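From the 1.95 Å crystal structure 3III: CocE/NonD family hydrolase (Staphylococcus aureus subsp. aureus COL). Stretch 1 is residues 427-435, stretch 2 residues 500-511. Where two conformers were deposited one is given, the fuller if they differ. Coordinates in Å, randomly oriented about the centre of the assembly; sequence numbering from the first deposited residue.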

# COMPACT_ATOMS: atom_id res chain seq x y z
N ALA A 427 12.17 -0.35 -14.54
CA ALA A 427 11.47 0.64 -15.37
C ALA A 427 10.98 1.79 -14.55
O ALA A 427 10.62 1.66 -13.35
CB ALA A 427 10.33 0.01 -16.09
N GLY A 428 10.97 2.96 -15.20
CA GLY A 428 10.40 4.12 -14.63
C GLY A 428 9.75 5.06 -15.61
O GLY A 428 10.15 5.13 -16.79
N ILE A 429 8.71 5.74 -15.13
CA ILE A 429 8.08 6.83 -15.87
C ILE A 429 8.38 8.12 -15.14
O ILE A 429 8.16 8.21 -13.90
CB ILE A 429 6.56 6.67 -15.93
CG1 ILE A 429 6.21 5.28 -16.46
CG2 ILE A 429 5.88 7.84 -16.80
CD1 ILE A 429 6.77 5.01 -17.91
N LYS A 430 8.87 9.11 -15.88
CA LYS A 430 9.20 10.46 -15.33
C LYS A 430 8.41 11.50 -16.13
O LYS A 430 8.03 11.26 -17.29
CB LYS A 430 10.70 10.76 -15.46
CG LYS A 430 11.59 9.85 -14.70
CD LYS A 430 13.06 10.15 -14.82
CE LYS A 430 13.84 9.28 -13.82
NZ LYS A 430 13.56 9.61 -12.38
N LYS A 431 8.18 12.65 -15.50
CA LYS A 431 7.62 13.82 -16.15
C LYS A 431 8.68 14.87 -16.14
O LYS A 431 9.33 15.06 -15.08
CB LYS A 431 6.41 14.36 -15.41
CG LYS A 431 5.81 15.58 -16.19
CD LYS A 431 4.42 15.98 -15.75
CE LYS A 431 4.37 17.16 -14.83
NZ LYS A 431 3.06 17.85 -14.76
N LEU A 432 8.87 15.54 -17.29
CA LEU A 432 9.81 16.60 -17.42
C LEU A 432 9.02 17.86 -17.78
O LEU A 432 8.09 17.81 -18.59
CB LEU A 432 10.85 16.33 -18.51
CG LEU A 432 11.54 14.97 -18.62
CD1 LEU A 432 12.62 15.04 -19.72
CD2 LEU A 432 12.15 14.61 -17.28
N ASP A 433 9.38 18.98 -17.15
CA ASP A 433 8.56 20.19 -17.29
C ASP A 433 8.95 20.82 -18.62
O ASP A 433 9.76 20.26 -19.34
CB ASP A 433 8.70 21.16 -16.10
CG ASP A 433 10.09 21.64 -15.87
OD1 ASP A 433 10.92 21.66 -16.82
OD2 ASP A 433 10.38 22.00 -14.70
N ARG A 434 8.37 21.98 -18.93
CA ARG A 434 8.64 22.66 -20.19
C ARG A 434 10.07 23.16 -20.32
O ARG A 434 10.47 23.48 -21.40
CB ARG A 434 7.70 23.81 -20.38
CG ARG A 434 6.27 23.38 -20.55
CD ARG A 434 5.35 24.51 -20.13
NE ARG A 434 3.98 24.22 -20.55
CZ ARG A 434 2.92 24.70 -19.96
NH1 ARG A 434 3.04 25.52 -18.92
NH2 ARG A 434 1.72 24.37 -20.41
N ARG A 435 10.81 23.26 -19.22
CA ARG A 435 12.23 23.59 -19.29
C ARG A 435 13.09 22.34 -19.51
O ARG A 435 14.29 22.47 -19.75
CB ARG A 435 12.71 24.28 -18.02
CG ARG A 435 12.52 25.80 -18.02
CD ARG A 435 11.55 26.28 -16.96
NE ARG A 435 10.23 26.57 -17.51
CZ ARG A 435 9.10 25.96 -17.15
NH1 ARG A 435 7.95 26.32 -17.71
NH2 ARG A 435 9.11 25.01 -16.22
N GLY A 500 -1.44 8.59 -11.24
CA GLY A 500 -2.36 9.62 -11.76
C GLY A 500 -1.66 10.93 -11.91
O GLY A 500 -1.27 11.55 -10.90
N THR A 501 -1.55 11.42 -13.15
CA THR A 501 -0.68 12.55 -13.44
C THR A 501 -1.16 13.32 -14.64
O THR A 501 -1.62 12.70 -15.62
CB THR A 501 0.77 12.01 -13.73
OG1 THR A 501 1.03 10.92 -12.85
CG2 THR A 501 1.87 13.12 -13.58
N LEU A 502 -1.09 14.65 -14.55
CA LEU A 502 -1.32 15.56 -15.66
C LEU A 502 0.01 15.80 -16.37
O LEU A 502 1.04 16.08 -15.68
CB LEU A 502 -1.77 16.93 -15.15
CG LEU A 502 -1.97 18.11 -16.10
CD1 LEU A 502 -3.04 17.76 -17.16
CD2 LEU A 502 -2.38 19.34 -15.21
N PHE A 503 -0.01 15.71 -17.70
CA PHE A 503 1.11 16.18 -18.51
C PHE A 503 0.55 17.34 -19.29
O PHE A 503 -0.34 17.15 -20.13
CB PHE A 503 1.64 15.04 -19.45
CG PHE A 503 2.27 13.91 -18.72
CD1 PHE A 503 3.67 13.83 -18.61
CD2 PHE A 503 1.51 12.97 -18.06
CE1 PHE A 503 4.26 12.81 -17.91
CE2 PHE A 503 2.11 11.94 -17.33
CZ PHE A 503 3.47 11.86 -17.24
N LYS A 504 0.97 18.56 -18.97
CA LYS A 504 0.50 19.75 -19.68
C LYS A 504 1.12 19.83 -21.06
O LYS A 504 2.16 19.28 -21.30
CB LYS A 504 0.84 21.04 -18.92
CG LYS A 504 0.21 21.15 -17.49
CD LYS A 504 0.81 22.42 -16.80
CE LYS A 504 0.01 22.87 -15.60
NZ LYS A 504 0.53 24.21 -15.11
N GLN A 505 0.47 20.57 -21.96
CA GLN A 505 1.02 20.85 -23.27
C GLN A 505 2.43 21.35 -23.09
O GLN A 505 2.66 22.28 -22.30
CB GLN A 505 0.19 21.97 -23.96
CG GLN A 505 0.84 22.45 -25.27
CD GLN A 505 0.02 23.57 -25.89
OE1 GLN A 505 -0.66 24.34 -25.18
NE2 GLN A 505 0.11 23.69 -27.21
N GLY A 506 3.38 20.75 -23.83
CA GLY A 506 4.78 21.14 -23.70
C GLY A 506 5.59 20.34 -22.71
O GLY A 506 6.83 20.40 -22.70
N GLU A 507 4.91 19.59 -21.85
CA GLU A 507 5.60 18.73 -20.90
C GLU A 507 5.90 17.38 -21.54
O GLU A 507 5.29 17.03 -22.54
CB GLU A 507 4.78 18.60 -19.60
CG GLU A 507 4.73 19.95 -18.82
CD GLU A 507 4.14 19.87 -17.41
OE1 GLU A 507 3.11 19.19 -17.17
OE2 GLU A 507 4.71 20.57 -16.53
N THR A 508 6.81 16.61 -20.95
CA THR A 508 7.30 15.36 -21.54
C THR A 508 7.15 14.18 -20.63
O THR A 508 7.42 14.28 -19.45
CB THR A 508 8.77 15.57 -21.83
OG1 THR A 508 8.88 16.67 -22.76
CG2 THR A 508 9.47 14.28 -22.43
N LEU A 509 6.79 13.04 -21.18
CA LEU A 509 6.86 11.78 -20.47
C LEU A 509 8.09 11.08 -20.94
O LEU A 509 8.42 11.05 -22.17
CB LEU A 509 5.59 10.94 -20.78
CG LEU A 509 5.54 9.53 -20.18
CD1 LEU A 509 4.06 9.05 -20.00
CD2 LEU A 509 6.33 8.53 -21.00
N GLU A 510 8.80 10.52 -19.99
CA GLU A 510 10.04 9.80 -20.26
C GLU A 510 9.97 8.42 -19.65
O GLU A 510 9.69 8.27 -18.46
CB GLU A 510 11.23 10.55 -19.71
CG GLU A 510 12.59 9.91 -20.06
CD GLU A 510 13.74 10.65 -19.38
OE1 GLU A 510 13.56 11.20 -18.26
OE2 GLU A 510 14.83 10.70 -19.97
N VAL A 511 10.21 7.41 -20.48
CA VAL A 511 10.43 6.07 -20.02
C VAL A 511 11.93 5.88 -19.81
O VAL A 511 12.70 6.18 -20.71
CB VAL A 511 10.01 5.03 -21.08
CG1 VAL A 511 10.57 3.67 -20.69
CG2 VAL A 511 8.55 4.99 -21.21
O HOH W 1 3.76 20.88 -14.12
O HOH W 2 9.42 19.00 -21.75
O HOH W 3 6.12 22.66 -17.35

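Strand 427-432 runs antiparallel to strand 508-511, with axes 4.7 Å apart at closest approach. Lys430 pairs with Glu510: Lys430 N donates to Glu510 O (2.8 Å), and Glu510 N to Lys430 O (2.9 Å). Leu432 and Thr508 repeat the pattern, Leu432 N to Thr508 O and Thr508 N to Leu432 O, both 2.9 Å. Ile429-Val511 and Lys431-Leu509 are the non-hydrogen-bonded pairs. Before strand 508-511, a type II turn spans Lys504 to Glu507. Gly506 suits it, because a CB there would press on the preceding carbonyl and on Arg434 CG.

Ile429, Lys431, Leu509 and Val511 share one sheet face. Ile429 packs its CD1 on Val511 CG2 (3.7 Å) and its CG2 on Leu509 CG (3.8 Å). Lys431 is buried, yet its charge is met. Its NZ forms a salt bridge with Glu507 OE1 (2.8 Å) and donates to Leu502 O (2.8 Å). Its long aliphatic chain lies over Phe503, with CD 4.1 Å from the ring centroid. Glu507 OE1 also accepts from Lys504 N (2.9 Å), tying the carboxylate to the turn. Water 1 links Lys431 NZ to Glu507 OE2.

On the other face, Leu432 CD2 lies 3.8 Å from Glu510 OE1. Beyond the strand, exposed Arg434 reaches the turn: its NE (2.9 Å) and NH2 (3.0 Å) both donate to Gln505 O.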